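Local coordinates for protein putative hydrolase (Chloroflexus aurantiacus J-10-fl, PDB 3CMN) that probably hydrolyses peptide bonds as a zincin-like metallopeptidase, though it is named only as a putative hydrolase, at residues Glu46-Met51 against Leu156-Pro161; Arg165-Leu170 against Asp176-Ile181; Asn345-Asp350 against Gly356-Arg361. One frame throughout, in Å; residues are numbered along the deposited sequence.

Contact 1: residues Glu46-Met51 against Leu156-Pro161; sequences EQYARM and LYFVEP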
loop_
_atom_site.group_PDB
_atom_site.type_symbol
_atom_site.label_atom_id
_atom_site.label_comp_id
_atom_site.label_asym_id
_atom_site.label_seq_id
_atom_site.Cartn_x
_atom_site.Cartn_y
_atom_site.Cartn_z
ATOM N N GLU A 46 11.000 -12.189 16.206
ATOM C CA GLU A 46 11.249 -13.581 15.816
ATOM C C GLU A 46 10.174 -14.035 14.852
ATOM O O GLU A 46 10.453 -14.552 13.775
ATOM C CB GLU A 46 11.194 -14.520 17.028
ATOM C CG GLU A 46 12.330 -14.411 18.039
ATOM C CD GLU A 46 13.577 -15.159 17.610
ATOM O OE1 GLU A 46 14.461 -15.378 18.464
ATOM O OE2 GLU A 46 13.681 -15.528 16.420
ATOM N N GLN A 47 8.932 -13.841 15.265
ATOM C CA GLN A 47 7.776 -14.248 14.484
ATOM C C GLN A 47 7.813 -13.661 13.083
ATOM O O GLN A 47 7.797 -14.400 12.099
ATOM C CB GLN A 47 6.502 -13.833 15.218
ATOM C CG GLN A 47 5.205 -14.358 14.643
ATOM C CD GLN A 47 4.010 -13.840 15.408
ATOM O OE1 GLN A 47 4.127 -12.877 16.177
ATOM N NE2 GLN A 47 2.851 -14.459 15.202
ATOM N N TYR A 48 7.871 -12.331 12.995
ATOM C CA TYR A 48 7.914 -11.650 11.696
ATOM C C TYR A 48 9.142 -12.050 10.884
ATOM O O TYR A 48 9.051 -12.264 9.671
ATOM C CB TYR A 48 7.903 -10.119 11.868
ATOM C CG TYR A 48 6.578 -9.556 12.308
ATOM C CD1 TYR A 48 6.466 -8.837 13.491
ATOM C CD2 TYR A 48 5.437 -9.754 11.551
ATOM C CE1 TYR A 48 5.240 -8.337 13.910
ATOM C CE2 TYR A 48 4.209 -9.259 11.956
ATOM C CZ TYR A 48 4.117 -8.556 13.139
ATOM O OH TYR A 48 2.884 -8.108 13.551
ATOM N N ALA A 49 10.288 -12.158 11.549
ATOM C CA ALA A 49 11.516 -12.527 10.854
ATOM C C ALA A 49 11.336 -13.841 10.110
ATOM O O ALA A 49 11.700 -13.954 8.936
ATOM C CB ALA A 49 12.669 -12.643 11.838
ATOM N N ARG A 50 10.771 -14.839 10.785
ATOM C CA ARG A 50 10.578 -16.121 10.134
ATOM C C ARG A 50 9.430 -16.083 9.134
ATOM O O ARG A 50 9.467 -16.788 8.131
ATOM C CB ARG A 50 10.355 -17.232 11.162
ATOM C CG ARG A 50 9.041 -17.138 11.906
ATOM C CD ARG A 50 8.660 -18.473 12.516
ATOM N NE ARG A 50 7.215 -18.549 12.656
ATOM C CZ ARG A 50 6.557 -18.187 13.745
ATOM N NH1 ARG A 50 7.219 -17.742 14.800
ATOM N NH2 ARG A 50 5.234 -18.215 13.760
ATOM N N MET A 51 8.404 -15.272 9.385
ATOM C CA MET A 51 7.295 -15.201 8.433
ATOM C C MET A 51 7.746 -14.559 7.102
ATOM O O MET A 51 7.195 -14.875 6.049
ATOM C CB MET A 51 6.097 -14.424 9.015
ATOM C CG MET A 51 5.482 -15.022 10.286
ATOM S SD MET A 51 3.994 -14.183 10.768
ATOM C CE MET A 51 3.174 -15.462 11.735
ATOM N N LEU A 156 11.246 -4.501 6.132
ATOM C CA LEU A 156 9.807 -4.316 6.278
ATOM C C LEU A 156 9.525 -4.007 7.737
ATOM O O LEU A 156 10.238 -4.478 8.622
ATOM C CB LEU A 156 9.046 -5.583 5.869
ATOM C CG LEU A 156 8.922 -5.894 4.374
ATOM C CD1 LEU A 156 8.269 -7.253 4.189
ATOM C CD2 LEU A 156 8.082 -4.821 3.685
ATOM N N TYR A 157 8.505 -3.191 7.990
ATOM C CA TYR A 157 8.131 -2.875 9.368
ATOM C C TYR A 157 6.675 -3.218 9.573
ATOM O O TYR A 157 5.896 -3.267 8.626
ATOM C CB TYR A 157 8.403 -1.398 9.730
ATOM C CG TYR A 157 7.591 -0.347 8.980
ATOM C CD1 TYR A 157 6.219 -0.185 9.216
ATOM C CD2 TYR A 157 8.211 0.514 8.061
ATOM C CE1 TYR A 157 5.481 0.807 8.554
ATOM C CE2 TYR A 157 7.480 1.515 7.395
ATOM C CZ TYR A 157 6.119 1.653 7.643
ATOM O OH TYR A 157 5.386 2.610 6.967
ATOM N N PHE A 158 6.325 -3.477 10.821
ATOM C CA PHE A 158 4.968 -3.828 11.191
ATOM C C PHE A 158 4.630 -3.014 12.424
ATOM O O PHE A 158 5.414 -2.968 13.362
ATOM C CB PHE A 158 4.882 -5.332 11.509
ATOM C CG PHE A 158 5.390 -6.218 10.393
ATOM C CD1 PHE A 158 6.748 -6.448 10.225
ATOM C CD2 PHE A 158 4.502 -6.786 9.478
ATOM C CE1 PHE A 158 7.222 -7.230 9.158
ATOM C CE2 PHE A 158 4.959 -7.567 8.409
ATOM C CZ PHE A 158 6.324 -7.788 8.250
ATOM N N VAL A 159 3.506 -2.329 12.395
ATOM C CA VAL A 159 3.075 -1.615 13.591
ATOM C C VAL A 159 2.248 -2.522 14.496
ATOM O O VAL A 159 1.034 -2.451 14.502
ATOM C CB VAL A 159 2.275 -0.349 13.234
ATOM C CG1 VAL A 159 2.140 0.556 14.449
ATOM C CG2 VAL A 159 2.935 0.389 12.080
ATOM N N GLU A 160 2.918 -3.450 15.170
ATOM C CA GLU A 160 2.333 -4.539 15.941
ATOM C C GLU A 160 1.175 -4.045 16.800
ATOM O O GLU A 160 0.192 -4.808 16.945
ATOM C CB GLU A 160 3.395 -5.212 16.812
ATOM C CG GLU A 160 3.325 -6.731 16.815
ATOM C CD GLU A 160 2.249 -7.263 17.740
ATOM O OE1 GLU A 160 2.051 -6.672 18.823
ATOM O OE2 GLU A 160 1.604 -8.272 17.384
ATOM N N PRO A 161 1.242 -2.897 17.450
ATOM C CA PRO A 161 0.132 -2.469 18.308
ATOM C C PRO A 161 -1.205 -2.427 17.587
ATOM O O PRO A 161 -2.202 -2.924 18.105
ATOM C CB PRO A 161 0.580 -1.092 18.800
ATOM C CG PRO A 161 2.087 -1.232 18.864
ATOM C CD PRO A 161 2.392 -1.977 17.571
#

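Contact 2: residues Arg165-Leu170 against Asp176-Ile181; sequences RVQQQL and DFRLWI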
loop_
_atom_site.group_PDB
_atom_site.type_symbol
_atom_site.label_atom_id
_atom_site.label_comp_id
_atom_site.label_asym_id
_atom_site.label_seq_id
_atom_site.Cartn_x
_atom_site.Cartn_y
_atom_site.Cartn_z
ATOM N N ARG A 165 -4.473 -4.998 17.840
ATOM C CA ARG A 165 -5.813 -4.496 18.097
ATOM C C ARG A 165 -6.826 -4.953 17.053
ATOM O O ARG A 165 -7.981 -5.207 17.387
ATOM C CB ARG A 165 -5.793 -2.975 18.178
ATOM C CG ARG A 165 -5.220 -2.476 19.476
ATOM C CD ARG A 165 -4.838 -1.007 19.415
ATOM N NE ARG A 165 -4.361 -0.555 20.718
ATOM C CZ ARG A 165 -3.318 -1.082 21.358
ATOM N NH1 ARG A 165 -2.629 -2.082 20.816
ATOM N NH2 ARG A 165 -2.979 -0.623 22.553
ATOM N N VAL A 166 -6.407 -5.057 15.795
ATOM C CA VAL A 166 -7.321 -5.507 14.753
ATOM C C VAL A 166 -7.587 -7.001 14.927
ATOM O O VAL A 166 -8.728 -7.440 14.886
ATOM C CB VAL A 166 -6.751 -5.258 13.330
ATOM C CG1 VAL A 166 -7.695 -5.836 12.294
ATOM C CG2 VAL A 166 -6.574 -3.767 13.079
ATOM N N GLN A 167 -6.524 -7.773 15.131
ATOM C CA GLN A 167 -6.639 -9.219 15.312
ATOM C C GLN A 167 -7.657 -9.559 16.383
ATOM O O GLN A 167 -8.472 -10.461 16.218
ATOM C CB GLN A 167 -5.301 -9.819 15.740
ATOM C CG GLN A 167 -5.359 -11.320 15.987
ATOM C CD GLN A 167 -4.743 -11.754 17.322
ATOM O OE1 GLN A 167 -3.561 -11.531 17.593
ATOM N NE2 GLN A 167 -5.551 -12.394 18.151
ATOM N N GLN A 168 -7.594 -8.827 17.486
ATOM C CA GLN A 168 -8.473 -9.068 18.610
ATOM C C GLN A 168 -9.876 -8.524 18.434
ATOM O O GLN A 168 -10.833 -9.128 18.902
ATOM C CB GLN A 168 -7.820 -8.522 19.877
ATOM C CG GLN A 168 -6.644 -9.384 20.341
ATOM C CD GLN A 168 -5.434 -8.564 20.754
ATOM O OE1 GLN A 168 -5.553 -7.576 21.479
ATOM N NE2 GLN A 168 -4.257 -8.978 20.299
ATOM N N GLN A 169 -10.009 -7.390 17.763
ATOM C CA GLN A 169 -11.329 -6.838 17.529
ATOM C C GLN A 169 -12.088 -7.729 16.544
ATOM O O GLN A 169 -13.311 -7.767 16.551
ATOM C CB GLN A 169 -11.224 -5.419 16.964
ATOM C CG GLN A 169 -11.218 -4.327 18.027
ATOM C CD GLN A 169 -10.081 -3.329 17.857
ATOM O OE1 GLN A 169 -10.006 -2.610 16.857
ATOM N NE2 GLN A 169 -9.184 -3.285 18.840
ATOM N N LEU A 170 -11.354 -8.448 15.701
ATOM C CA LEU A 170 -11.967 -9.317 14.710
ATOM C C LEU A 170 -12.012 -10.776 15.132
ATOM O O LEU A 170 -12.426 -11.634 14.353
ATOM C CB LEU A 170 -11.214 -9.211 13.384
ATOM C CG LEU A 170 -11.186 -7.833 12.727
ATOM C CD1 LEU A 170 -10.365 -7.912 11.448
ATOM C CD2 LEU A 170 -12.613 -7.365 12.434
ATOM N N ASP A 176 -2.174 -16.750 12.331
ATOM C CA ASP A 176 -2.722 -16.615 10.987
ATOM C C ASP A 176 -2.841 -15.187 10.471
ATOM O O ASP A 176 -2.505 -14.908 9.311
ATOM C CB ASP A 176 -4.073 -17.326 10.913
ATOM C CG ASP A 176 -3.928 -18.835 10.895
ATOM O OD1 ASP A 176 -2.903 -19.350 11.393
ATOM O OD2 ASP A 176 -4.843 -19.512 10.390
ATOM N N PHE A 177 -3.317 -14.280 11.318
ATOM C CA PHE A 177 -3.460 -12.897 10.900
ATOM C C PHE A 177 -2.112 -12.237 10.606
ATOM O O PHE A 177 -1.973 -11.513 9.626
ATOM C CB PHE A 177 -4.205 -12.087 11.949
ATOM C CG PHE A 177 -4.458 -10.670 11.539
ATOM C CD1 PHE A 177 -5.009 -10.378 10.286
ATOM C CD2 PHE A 177 -4.159 -9.626 12.399
ATOM C CE1 PHE A 177 -5.258 -9.060 9.896
ATOM C CE2 PHE A 177 -4.401 -8.303 12.027
ATOM C CZ PHE A 177 -4.955 -8.021 10.766
ATOM N N ARG A 178 -1.115 -12.496 11.442
ATOM C CA ARG A 178 0.193 -11.902 11.225
ATOM C C ARG A 178 0.931 -12.493 10.029
ATOM O O ARG A 178 1.784 -11.834 9.443
ATOM C CB ARG A 178 1.030 -11.989 12.504
ATOM C CG ARG A 178 0.540 -11.017 13.547
ATOM C CD ARG A 178 1.296 -11.150 14.834
ATOM N NE ARG A 178 0.794 -10.208 15.826
ATOM C CZ ARG A 178 -0.399 -10.288 16.398
ATOM N NH1 ARG A 178 -1.228 -11.275 16.084
ATOM N NH2 ARG A 178 -0.757 -9.376 17.290
ATOM N N LEU A 179 0.613 -13.732 9.670
ATOM C CA LEU A 179 1.232 -14.335 8.500
ATOM C C LEU A 179 0.510 -13.730 7.303
ATOM O O LEU A 179 1.112 -13.472 6.268
ATOM C CB LEU A 179 1.075 -15.861 8.481
ATOM C CG LEU A 179 1.581 -16.522 7.183
ATOM C CD1 LEU A 179 3.070 -16.193 6.990
ATOM C CD2 LEU A 179 1.360 -18.033 7.228
ATOM N N TRP A 180 -0.785 -13.497 7.470
ATOM C CA TRP A 180 -1.603 -12.905 6.426
ATOM C C TRP A 180 -1.035 -11.520 6.105
ATOM O O TRP A 180 -0.877 -11.153 4.941
ATOM C CB TRP A 180 -3.051 -12.770 6.904
ATOM C CG TRP A 180 -3.962 -12.116 5.900
ATOM C CD1 TRP A 180 -4.619 -12.727 4.873
ATOM C CD2 TRP A 180 -4.292 -10.719 5.811
ATOM N NE1 TRP A 180 -5.338 -11.802 4.153
ATOM C CE2 TRP A 180 -5.156 -10.563 4.705
ATOM C CE3 TRP A 180 -3.939 -9.585 6.559
ATOM C CZ2 TRP A 180 -5.676 -9.319 4.322
ATOM C CZ3 TRP A 180 -4.458 -8.346 6.177
ATOM C CH2 TRP A 180 -5.317 -8.226 5.068
ATOM N N ILE A 181 -0.725 -10.769 7.155
ATOM C CA ILE A 181 -0.173 -9.427 7.038
ATOM C C ILE A 181 1.207 -9.424 6.411
ATOM O O ILE A 181 1.526 -8.573 5.586
ATOM C CB ILE A 181 -0.120 -8.752 8.425
ATOM C CG1 ILE A 181 -1.526 -8.273 8.787
ATOM C CG2 ILE A 181 0.867 -7.595 8.429
ATOM C CD1 ILE A 181 -1.647 -7.759 10.181
HETATM O O HOH W 1 -1.990 -9.900 19.531
#

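Contact 3: residues Asn345-Asp350 against Gly356-Arg361; sequences NLPSMD and GQWIVR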
loop_
_atom_site.group_PDB
_atom_site.type_symbol
_atom_site.label_atom_id
_atom_site.label_comp_id
_atom_site.label_asym_id
_atom_site.label_seq_id
_atom_site.Cartn_x
_atom_site.Cartn_y
_atom_site.Cartn_z
ATOM N N ASN A 345 1.537 -1.578 -20.396
ATOM C CA ASN A 345 0.746 -2.805 -20.268
ATOM C C ASN A 345 -0.248 -2.782 -19.115
ATOM O O ASN A 345 -0.955 -3.761 -18.890
ATOM C CB ASN A 345 1.664 -4.026 -20.135
ATOM C CG ASN A 345 2.334 -4.390 -21.442
ATOM O OD1 ASN A 345 2.087 -3.757 -22.465
ATOM N ND2 ASN A 345 3.184 -5.412 -21.415
ATOM N N LEU A 346 -0.290 -1.675 -18.378
ATOM C CA LEU A 346 -1.234 -1.552 -17.271
ATOM C C LEU A 346 -2.566 -1.250 -17.916
ATOM O O LEU A 346 -2.627 -0.534 -18.910
ATOM C CB LEU A 346 -0.874 -0.386 -16.346
ATOM C CG LEU A 346 0.398 -0.421 -15.506
ATOM C CD1 LEU A 346 0.590 0.938 -14.874
ATOM C CD2 LEU A 346 0.306 -1.511 -14.440
ATOM N N PRO A 347 -3.653 -1.795 -17.370
ATOM C CA PRO A 347 -4.958 -1.517 -17.970
ATOM C C PRO A 347 -5.419 -0.115 -17.610
ATOM O O PRO A 347 -4.916 0.487 -16.655
ATOM C CB PRO A 347 -5.855 -2.576 -17.344
ATOM C CG PRO A 347 -5.290 -2.684 -15.962
ATOM C CD PRO A 347 -3.784 -2.714 -16.227
ATOM N N SER A 348 -6.357 0.411 -18.389
ATOM C CA SER A 348 -6.912 1.723 -18.103
ATOM C C SER A 348 -8.001 1.397 -17.086
ATOM O O SER A 348 -8.244 0.220 -16.800
ATOM C CB SER A 348 -7.543 2.320 -19.358
ATOM O OG SER A 348 -8.623 1.515 -19.804
ATOM N N MET A 349 -8.652 2.413 -16.527
ATOM C CA MET A 349 -9.723 2.131 -15.583
ATOM C C MET A 349 -10.807 1.375 -16.344
ATOM O O MET A 349 -11.461 0.485 -15.802
ATOM C CB MET A 349 -10.274 3.425 -14.974
ATOM C CG MET A 349 -9.524 3.868 -13.720
ATOM S SD MET A 349 -9.425 2.566 -12.455
ATOM C CE MET A 349 -11.131 2.216 -12.244
ATOM N N ASP A 350 -10.971 1.720 -17.615
ATOM C CA ASP A 350 -11.947 1.057 -18.477
ATOM C C ASP A 350 -11.626 -0.424 -18.626
ATOM O O ASP A 350 -12.490 -1.278 -18.423
ATOM C CB ASP A 350 -11.960 1.702 -19.860
ATOM C CG ASP A 350 -12.966 2.825 -19.965
ATOM O OD1 ASP A 350 -14.164 2.570 -19.708
ATOM O OD2 ASP A 350 -12.565 3.959 -20.300
ATOM N N GLY A 356 -11.601 -7.951 -20.971
ATOM C CA GLY A 356 -11.555 -8.341 -22.370
ATOM C C GLY A 356 -10.761 -7.382 -23.234
ATOM O O GLY A 356 -9.899 -7.806 -24.006
ATOM N N GLN A 357 -11.055 -6.089 -23.107
ATOM C CA GLN A 357 -10.365 -5.050 -23.872
ATOM C C GLN A 357 -8.857 -5.186 -23.692
ATOM O O GLN A 357 -8.086 -5.074 -24.643
ATOM C CB GLN A 357 -10.799 -3.659 -23.391
ATOM C CG GLN A 357 -11.338 -2.743 -24.485
ATOM C CD GLN A 357 -11.537 -1.307 -24.011
ATOM O OE1 GLN A 357 -10.573 -0.585 -23.742
ATOM N NE2 GLN A 357 -12.794 -0.891 -23.900
ATOM N N TRP A 358 -8.444 -5.428 -22.454
ATOM C CA TRP A 358 -7.030 -5.558 -22.137
ATOM C C TRP A 358 -6.408 -6.812 -22.748
ATOM O O TRP A 358 -5.289 -6.768 -23.271
ATOM C CB TRP A 358 -6.838 -5.591 -20.619
ATOM C CG TRP A 358 -5.401 -5.609 -20.208
ATOM C CD1 TRP A 358 -4.576 -4.529 -20.062
ATOM C CD2 TRP A 358 -4.618 -6.765 -19.869
ATOM N NE1 TRP A 358 -3.330 -4.941 -19.647
ATOM C CE2 TRP A 358 -3.327 -6.307 -19.521
ATOM C CE3 TRP A 358 -4.882 -8.142 -19.827
ATOM C CZ2 TRP A 358 -2.306 -7.173 -19.131
ATOM C CZ3 TRP A 358 -3.864 -9.008 -19.439
ATOM C CH2 TRP A 358 -2.587 -8.519 -19.095
ATOM N N ILE A 359 -7.129 -7.928 -22.668
ATOM C CA ILE A 359 -6.630 -9.187 -23.205
ATOM C C ILE A 359 -6.397 -9.043 -24.703
ATOM O O ILE A 359 -5.371 -9.478 -25.227
ATOM C CB ILE A 359 -7.611 -10.350 -22.887
ATOM C CG1 ILE A 359 -7.670 -10.547 -21.367
ATOM C CG2 ILE A 359 -7.162 -11.649 -23.566
ATOM C CD1 ILE A 359 -8.533 -11.708 -20.913
ATOM N N VAL A 360 -7.334 -8.391 -25.380
ATOM C CA VAL A 360 -7.216 -8.167 -26.809
ATOM C C VAL A 360 -6.003 -7.278 -27.103
ATOM O O VAL A 360 -5.159 -7.620 -27.936
ATOM C CB VAL A 360 -8.498 -7.504 -27.361
ATOM C CG1 VAL A 360 -8.319 -7.135 -28.817
ATOM C CG2 VAL A 360 -9.665 -8.449 -27.209
ATOM N N ARG A 361 -5.911 -6.146 -26.410
ATOM C CA ARG A 361 -4.795 -5.227 -26.614
ATOM C C ARG A 361 -3.438 -5.895 -26.387
ATOM O O ARG A 361 -2.473 -5.591 -27.092
ATOM C CB ARG A 361 -4.929 -4.006 -25.695
ATOM C CG ARG A 361 -3.842 -2.943 -25.901
ATOM C CD ARG A 361 -4.224 -1.609 -25.256
ATOM N NE ARG A 361 -4.274 -1.655 -23.797
ATOM C CZ ARG A 361 -3.225 -1.462 -22.994
ATOM N NH1 ARG A 361 -2.016 -1.206 -23.493
ATOM N NH2 ARG A 361 -3.385 -1.516 -21.678
#

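Contact 1: residues Glu46-Met51 against Leu156-Pro161
Tyr48 and Phe158 lie ring on ring, and this aromatic pair is the heart of the contact between helix 41-63 and the turn that leads from strand 155-158 into helix 160-169. The stack is offset: the planes differ by only 8° and the centroids are 4.0 Å apart. The two side chains approach from opposing backbones and overlap, so that Phe158 CG comes to lie over the middle of the tyrosine ring and Tyr48 CD2 over the middle of the phenylalanine ring. In both residues CG stands anti to the carbonyl carbon (chi1 -72° for Tyr48, -55° for Phe158), which sends each ring across the gap. The closest carbons are Tyr48 CE2 and Phe158 CD2, 3.5 Å apart.

A CH-pi contact reinforces the stack, with Phe158 CB 3.9 Å from the centroid of the Tyr48 ring and over the same face.

Glu160 adds an apolar touch at the tyrosine's edge. Its CG lies in the ring plane, 3.6 Å from Tyr48 OH, and the bend at chi2 carries the carboxylate off to a salt bridge with Arg178 of helix 174-193. Thr182 and Ile163 also pack on Tyr48, while Phe158 reaches Glu185 of an HExxH sequence, consistent with the zinc site of zincin-like peptidases, with no metal bound here.

No hydrogen bond crosses between the segments, and the buried Tyr48 OH has no polar partner in the model. Cohesion therefore rests on ring overlap and dispersion, with the tyrosine serving mainly as a flat hydrophobic surface.

Contact 2: residues Arg165-Leu170 against Asp176-Ile181
Gln167 meets two neighbours on the next helix: its CB lies 3.5 Å from Phe177 CD2, and its amide oxygen accepts a hydrogen bond from Arg178. That bond, Arg178 NH1 to Gln167 OE1, is 2.8 Å long and nearly straight at 169°. The oxygen sits in the guanidinium plane, whereas the donor is tilted from the amide's own carbonyl plane; the two flat groups are steeply turned against each other. A water also donates to Gln167 OE1 and accepts a weak bond from Arg178 NH2. Val166 CG1 packs 3.8 Å from Phe177 CZ, the two side chains crossing at about a right angle. Phe177 CG, anti to the backbone N (chi1 -176°), turns the ring to both Val166 and Gln167.

The motif is an alpha-alpha hairpin, two consecutive helices joined by a short loop; the axes of 165-169 and 176-181 run at 131° to each other, splayed from antiparallel. Helix 174-193 carries the HExxH residues.

Further out, Gln167 NE2 binds Leu172 O in the connection and Arg178 NH1 binds Asp174 O at the first residue of the second helix. Arg178 NH2 is also tied to Glu160, and Ile181 CD1 lies over one face of Phe177, toward its rim.

Contact 3: residues Asn345-Asp350 against Gly356-Arg361
Trp358 NE1 donates to Asn345 O in a 2.8 Å hydrogen bond, the shortest polar link between the segments. The oxygen lies almost exactly in the indole plane and the N-H points at it well (161°), yet from the acceptor's side the nitrogen stands above the carbonyl plane. With CG anti to the backbone N (chi1 -175°), the indole swings out from helix 355-363 to meet the chain ahead of helix 349-353. Pro347 crosses it obliquely, placing CB 3.6 Å from Trp358 CD1.

One turn further on, Arg361 bends at chi3 and brings NH2 to 3.0 Å from Leu346 O. This bond is weak, bent to 127°, though the oxygen lies near the guanidinium plane. Stronger partners fix the group: Glu351 forms a salt bridge with NE, and Glu344 O accepts from NH1. Trp358 also meets Phe323 of helix 319-331 edge-to-face.

With an alanine at Trp358, Asn345 O is likely to lose its indole donor and a gap to open beside Pro347 and Phe323.

Two successive backbone carbonyls, those of Asn345 and Leu346, are thus held, one firmly by Trp358, the other weakly by Arg361, as helix 355-363 packs back on the chain before helix 349-353. Just beyond them Ser348 N-caps helix 349-353, with Glu351 returning a bond to its backbone N, the reciprocal pairing of a capping box.

From the N terminus, helix 41-63 supplies the first half of contact 1, and the chain runs through 104 residues before the end of strand 155-158 returns to it, closing the longest of the three loops. Contact 2 follows in series: helix 160-169 leaves contact 1 directly and pairs with helix 174-193 across a four-residue loop. The two contacts touch through Glu160 and Arg178 and the packing of Met51 on Leu179, so helix 41-63, the strand and the hairpin form one block. Contact 3, also a short local closure, lies near the C terminus, about 36 Å from contact 1 between centres, on the opposite side of the chain's centre. None nest or cross.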